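PDB 3PM2: odorant-binding protein 47 from Anopheles gambiae, which binds small hydrophobic odorants and is thought to capture and carry them through the aqueous fluid around olfactory sensory dendrites. Local coordinates for residues T64-N69 / E75-L80. Sequence-based numbering, arbitrary orientation.
Sequences TSLYSN and EALTKL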
# COMPACT_ATOMS: atom_id res chain seq x y z
N THR A 64 -10.65 -8.69 3.39
CA THR A 64 -11.80 -7.99 2.79
C THR A 64 -12.37 -8.71 1.56
O THR A 64 -13.17 -8.11 0.84
CB THR A 64 -11.39 -6.56 2.43
OG1 THR A 64 -10.14 -6.61 1.74
CG2 THR A 64 -11.28 -5.67 3.64
N SER A 65 -11.96 -9.98 1.32
CA SER A 65 -12.37 -10.83 0.17
C SER A 65 -12.17 -10.13 -1.19
O SER A 65 -12.96 -10.32 -2.13
CB SER A 65 -13.81 -11.33 0.34
OG SER A 65 -13.95 -12.12 1.51
N LEU A 66 -11.09 -9.34 -1.31
CA LEU A 66 -10.84 -8.61 -2.56
C LEU A 66 -9.88 -9.31 -3.46
O LEU A 66 -9.80 -8.96 -4.63
CB LEU A 66 -10.31 -7.20 -2.27
CG LEU A 66 -11.23 -6.26 -1.48
CD1 LEU A 66 -10.56 -4.93 -1.32
CD2 LEU A 66 -12.55 -6.04 -2.20
N TYR A 67 -9.14 -10.28 -2.93
CA TYR A 67 -8.12 -10.99 -3.71
C TYR A 67 -8.58 -12.38 -4.15
O TYR A 67 -9.12 -13.12 -3.35
CB TYR A 67 -6.79 -11.08 -2.92
CG TYR A 67 -5.77 -11.95 -3.62
CD1 TYR A 67 -5.14 -11.52 -4.79
CD2 TYR A 67 -5.51 -13.25 -3.19
CE1 TYR A 67 -4.26 -12.35 -5.49
CE2 TYR A 67 -4.61 -14.08 -3.86
CZ TYR A 67 -3.99 -13.63 -5.01
OH TYR A 67 -3.13 -14.44 -5.70
N SER A 68 -8.30 -12.76 -5.42
CA SER A 68 -8.58 -14.11 -5.93
C SER A 68 -7.66 -14.47 -7.09
O SER A 68 -7.70 -13.80 -8.11
CB SER A 68 -10.04 -14.22 -6.36
OG SER A 68 -10.33 -15.58 -6.68
N ASN A 69 -6.82 -15.52 -6.94
CA ASN A 69 -5.94 -16.00 -8.01
C ASN A 69 -5.38 -14.90 -8.93
O ASN A 69 -5.72 -14.85 -10.12
CB ASN A 69 -6.67 -17.07 -8.87
CG ASN A 69 -6.91 -18.38 -8.17
OD1 ASN A 69 -6.01 -18.94 -7.54
ND2 ASN A 69 -8.12 -18.89 -8.27
N GLU A 75 -14.45 -3.33 -8.22
CA GLU A 75 -15.77 -2.84 -7.83
C GLU A 75 -15.92 -2.83 -6.31
O GLU A 75 -16.22 -1.78 -5.74
CB GLU A 75 -16.89 -3.66 -8.51
CG GLU A 75 -16.96 -3.47 -10.03
CD GLU A 75 -15.77 -3.98 -10.84
OE1 GLU A 75 -15.18 -5.02 -10.46
OE2 GLU A 75 -15.38 -3.29 -11.81
N ALA A 76 -15.63 -3.96 -5.66
CA ALA A 76 -15.70 -4.08 -4.21
C ALA A 76 -14.67 -3.20 -3.52
O ALA A 76 -14.99 -2.60 -2.49
CB ALA A 76 -15.54 -5.53 -3.79
N LEU A 77 -13.43 -3.08 -4.08
CA LEU A 77 -12.41 -2.22 -3.49
C LEU A 77 -12.87 -0.76 -3.51
O LEU A 77 -12.69 -0.05 -2.52
CB LEU A 77 -11.06 -2.38 -4.24
CG LEU A 77 -9.95 -1.42 -3.80
CD1 LEU A 77 -8.62 -2.11 -3.85
CD2 LEU A 77 -9.91 -0.19 -4.71
N THR A 78 -13.45 -0.31 -4.64
CA THR A 78 -13.95 1.07 -4.79
C THR A 78 -15.04 1.34 -3.76
O THR A 78 -15.01 2.38 -3.13
CB THR A 78 -14.38 1.33 -6.24
OG1 THR A 78 -13.26 1.05 -7.09
CG2 THR A 78 -14.87 2.77 -6.48
N LYS A 79 -16.00 0.40 -3.60
CA LYS A 79 -17.08 0.49 -2.61
C LYS A 79 -16.52 0.69 -1.18
O LYS A 79 -17.00 1.58 -0.45
CB LYS A 79 -17.98 -0.75 -2.67
CG LYS A 79 -19.30 -0.58 -1.93
CD LYS A 79 -20.29 -1.70 -2.25
CE LYS A 79 -21.51 -1.68 -1.35
NZ LYS A 79 -21.63 -2.92 -0.52
N LEU A 80 -15.49 -0.08 -0.81
CA LEU A 80 -14.85 0.04 0.52
C LEU A 80 -14.17 1.37 0.72
O LEU A 80 -14.37 1.99 1.77
CB LEU A 80 -13.89 -1.11 0.81
CG LEU A 80 -14.52 -2.46 1.10
CD1 LEU A 80 -13.46 -3.53 1.19
CD2 LEU A 80 -15.38 -2.41 2.38
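The two methyls of Leu-66 pack on Ala-76, Leu-77 and Leu-80 in the first turns of helix 74-85. CD2 presses on Ala-76 CB at 3.4 Å, tighter than usual for two carbons, and lies 3.6 Å from Leu-77 N, against the helix backbone. CD1 is 3.9 Å from Leu-77 CB and 4.1 Å from Leu-80 CD1. A chi1 of -61° and CD1 anti to CA (chi2 -179°) bring the forked methyl end of Leu-66 against the side of the helix. Its side chain crosses that of Leu-77 at about a right angle; Leu-77 CG turns anti to its own backbone N (chi1 174°), and Leu-66 touches Leu-77 at CB and the backbone N and CA, not at the branched end. One helical turn on, Leu-80 CD1 sits 3.9 Å from both CB and CG2 of Thr-64, which meets it with carbon while OG1 is hydrogen-bonded to Val-60 O and Met-61 O. The contact is van der Waals packing, without polar bonds between the segments. It joins helix 74-85 to the Schellman turn ending helix 55-63, with Ser-65 (positive phi) as C-prime, in this all-helical odorant-binding fold. From strand 67-68 the chain returns through its antiparallel partner 71-72 into helix 74-85. Leu-24 also touches Leu-66 and Leu-77, and Leu-77 continues to Ile-100 of helix 92-109 and Ile-137 of helix 133-147.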